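Local coordinates for protein Ika8 (Synthetic construct, PDB 6G6P) that has no known biological function but, as a synthetic construct of eight WD40-type repeats, folds into an eight-bladed beta-propeller, at residues 134-139 / 151-156. Numbering follows the deposited sequence.
Sequences HQSEVT and GAKDGT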
ATOM      1  N   HIS A 134      -6.850   8.058 -15.736  1.00 59.68           N
ATOM      2  CA  HIS A 134      -8.091   8.628 -15.243  1.00 54.27           C
ATOM      3  C   HIS A 134      -8.013  10.143 -15.354  1.00 45.50           C
ATOM      4  O   HIS A 134      -6.941  10.721 -15.548  1.00 60.22           O
ATOM      5  CB  HIS A 134      -8.364   8.214 -13.788  1.00 68.80           C
ATOM      6  CG  HIS A 134      -8.129   6.761 -13.511  1.00 63.04           C
ATOM      7  ND1 HIS A 134      -9.155   5.877 -13.246  1.00 61.24           N
ATOM      8  CD2 HIS A 134      -6.986   6.036 -13.449  1.00 58.50           C
ATOM      9  CE1 HIS A 134      -8.653   4.673 -13.038  1.00 68.16           C
ATOM     10  NE2 HIS A 134      -7.340   4.741 -13.158  1.00 51.70           N
ATOM     11  N   GLN A 135      -9.173  10.790 -15.232  1.00 51.93           N
ATOM     12  CA  GLN A 135      -9.240  12.239 -15.102  1.00 50.61           C
ATOM     13  C   GLN A 135      -9.142  12.686 -13.651  1.00 59.27           C
ATOM     14  O   GLN A 135      -9.648  13.760 -13.294  1.00 56.07           O
ATOM     15  CB  GLN A 135     -10.523  12.768 -15.742  1.00 55.08           C
ATOM     16  CG  GLN A 135     -10.796  12.213 -17.127  1.00 65.49           C
ATOM     17  CD  GLN A 135     -12.226  12.451 -17.572  1.00 92.73           C
ATOM     18  OE1 GLN A 135     -12.516  13.422 -18.270  1.00 76.76           O
ATOM     19  NE2 GLN A 135     -13.128  11.566 -17.162  1.00 89.51           N
ATOM     20  N   SER A 136      -8.511  11.878 -12.804  1.00 55.81           N
ATOM     21  CA  SER A 136      -8.365  12.176 -11.390  1.00 58.36           C
ATOM     22  C   SER A 136      -7.083  11.524 -10.893  1.00 64.68           C
ATOM     23  O   SER A 136      -6.455  10.730 -11.596  1.00 54.73           O
ATOM     24  CB  SER A 136      -9.577  11.690 -10.590  1.00 54.13           C
ATOM     25  OG  SER A 136      -9.566  12.222  -9.278  1.00 75.17           O
ATOM     26  N   GLU A 137      -6.704  11.865  -9.664  1.00 68.17           N
ATOM     27  CA  GLU A 137      -5.470  11.352  -9.083  1.00 52.91           C
ATOM     28  C   GLU A 137      -5.566   9.848  -8.849  1.00 59.14           C
ATOM     29  O   GLU A 137      -6.512   9.366  -8.221  1.00 66.97           O
ATOM     30  CB  GLU A 137      -5.173  12.077  -7.772  1.00 52.50           C
ATOM     31  CG  GLU A 137      -4.200  11.357  -6.863  1.00 77.02           C
ATOM     32  CD  GLU A 137      -4.023  12.065  -5.537  1.00 77.48           C
ATOM     33  OE1 GLU A 137      -4.242  13.295  -5.493  1.00 69.77           O
ATOM     34  OE2 GLU A 137      -3.669  11.392  -4.544  1.00 76.59           O
ATOM     35  N   VAL A 138      -4.581   9.107  -9.358  1.00 50.86           N
ATOM     36  CA  VAL A 138      -4.536   7.658  -9.182  1.00 53.66           C
ATOM     37  C   VAL A 138      -4.235   7.364  -7.714  1.00 65.12           C
ATOM     38  O   VAL A 138      -3.128   7.625  -7.236  1.00 67.71           O
ATOM     39  CB  VAL A 138      -3.493   7.011 -10.100  1.00 57.89           C
ATOM     40  CG1 VAL A 138      -3.431   5.510  -9.859  1.00 44.78           C
ATOM     41  CG2 VAL A 138      -3.806   7.315 -11.560  1.00 55.68           C
ATOM     42  N   THR A 139      -5.214   6.813  -6.995  1.00 69.85           N
ATOM     43  CA  THR A 139      -5.079   6.582  -5.563  1.00 58.14           C
ATOM     44  C   THR A 139      -4.769   5.134  -5.206  1.00 55.99           C
ATOM     45  O   THR A 139      -4.495   4.852  -4.035  1.00 82.75           O
ATOM     46  CB  THR A 139      -6.356   7.012  -4.829  1.00 49.83           C
ATOM     47  OG1 THR A 139      -7.477   6.290  -5.355  1.00 69.11           O
ATOM     48  CG2 THR A 139      -6.589   8.505  -4.996  1.00 47.47           C
ATOM     49  N   GLY A 151      -7.228   2.550  -9.623  1.00 49.24           N
ATOM     50  CA  GLY A 151      -8.311   3.278  -8.990  1.00 46.48           C
ATOM     51  C   GLY A 151      -7.905   4.719  -8.769  1.00 47.11           C
ATOM     52  O   GLY A 151      -6.735   5.027  -8.531  1.00 54.79           O
ATOM     53  N   ALA A 152      -8.889   5.609  -8.855  1.00 51.82           N
ATOM     54  CA  ALA A 152      -8.632   7.039  -8.830  1.00 56.24           C
ATOM     55  C   ALA A 152      -9.481   7.709  -7.759  1.00 48.09           C
ATOM     56  O   ALA A 152     -10.330   7.085  -7.119  1.00 52.60           O
ATOM     57  CB  ALA A 152      -8.902   7.676 -10.199  1.00 50.37           C
ATOM     58  N   LYS A 153      -9.240   9.009  -7.582  1.00 47.60           N
ATOM     59  CA  LYS A 153      -9.939   9.781  -6.561  1.00 53.78           C
ATOM     60  C   LYS A 153     -11.386  10.076  -6.938  1.00 66.49           C
ATOM     61  O   LYS A 153     -12.171  10.460  -6.066  1.00 71.33           O
ATOM     62  CB  LYS A 153      -9.186  11.088  -6.300  1.00 53.04           C
ATOM     63  CG  LYS A 153      -9.480  11.736  -4.959  1.00 74.97           C
ATOM     64  CD  LYS A 153      -8.340  12.649  -4.529  1.00 81.46           C
ATOM     65  CE  LYS A 153      -8.167  13.813  -5.492  1.00 85.12           C
ATOM     66  NZ  LYS A 153      -9.291  14.785  -5.406  1.00 80.39           N
ATOM     67  N   ASP A 154     -11.756   9.912  -8.205  1.00 67.98           N
ATOM     68  CA  ASP A 154     -13.122  10.165  -8.643  1.00 66.10           C
ATOM     69  C   ASP A 154     -14.010   8.931  -8.555  1.00 51.99           C
ATOM     70  O   ASP A 154     -15.197   9.014  -8.889  1.00 73.76           O
ATOM     71  CB  ASP A 154     -13.130  10.715 -10.078  1.00 59.35           C
ATOM     72  CG  ASP A 154     -12.497   9.763 -11.083  1.00 54.51           C
ATOM     73  OD1 ASP A 154     -11.955   8.714 -10.675  1.00 56.86           O
ATOM     74  OD2 ASP A 154     -12.542  10.071 -12.292  1.00 77.43           O
ATOM     75  N   GLY A 155     -13.469   7.798  -8.110  1.00 57.51           N
ATOM     76  CA  GLY A 155     -14.221   6.571  -7.978  1.00 50.19           C
ATOM     77  C   GLY A 155     -14.044   5.583  -9.112  1.00 55.49           C
ATOM     78  O   GLY A 155     -14.542   4.456  -9.009  1.00 55.09           O
ATOM     79  N   THR A 156     -13.345   5.957 -10.181  1.00 47.52           N
ATOM     80  CA  THR A 156     -13.254   5.099 -11.353  1.00 51.20           C
ATOM     81  C   THR A 156     -12.263   3.961 -11.135  1.00 68.13           C
ATOM     82  O   THR A 156     -11.186   4.144 -10.565  1.00 58.98           O
ATOM     83  CB  THR A 156     -12.855   5.907 -12.592  1.00 58.59           C
ATOM     84  OG1 THR A 156     -11.567   6.508 -12.394  1.00 56.55           O
ATOM     85  CG2 THR A 156     -13.888   6.994 -12.886  1.00 46.90           C
TER
HETATM   86  O   HOH W   1     -11.288   9.335 -14.467  1.00 54.82           O
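His134 and Thr156 meet in a side-chain hydrogen bond where, in a WD40 propeller blade, the loop leading into strand 138-144 packs against the type I turn between strands 147-152 and 157-161; next to it the open end of the hairpin 138-144/147-152 pairs the same two segments. The imidazole donates through ND1 to Thr156 OG1 at 2.6 Å, with the hydroxyl 17° out of the ring plane. CG, anti to the carbonyl carbon (chi1 -45°), turns one ring face to Ala152 CB, which sits off-centre over it, 3.8 Å from the centroid, in a CH-pi contact. NE2 is hydrogen-bonded to Ser150 OG, so both ring nitrogens are engaged, which should fix the flip of the ring.

Thr156 OG1 in turn donates to Asp154 OD1 (2.8 Å) on the syn side of the carboxylate. The same oxygen closes an Asx turn by accepting Thr156 N from above the carboxylate plane. The chain Ser150-His134-Thr156-Asp154 recalls the Asp-His-Ser/Thr part of the WD40 tetrad, with Thr156 OG1 here placed between His134 and Asp154. A water bridges Asp154 OD2 to the backbone N of Gln135, and Ser136 CB packs 3.5 Å from Asp154 CG.

Val138 and Ala152 form a non-hydrogen-bonded antiparallel pair, flanked by the backbone hydrogen bonds Lys153 N to Glu137 O and Thr139 N to Gly151 O, both 2.8 Å. Strand 138-144 is the first of its four-stranded blade; His134 and Val138 pack on Ile117 of the preceding blade, while Thr139 OG1 and the backbone of Ala152 bond to Ile178 of the next.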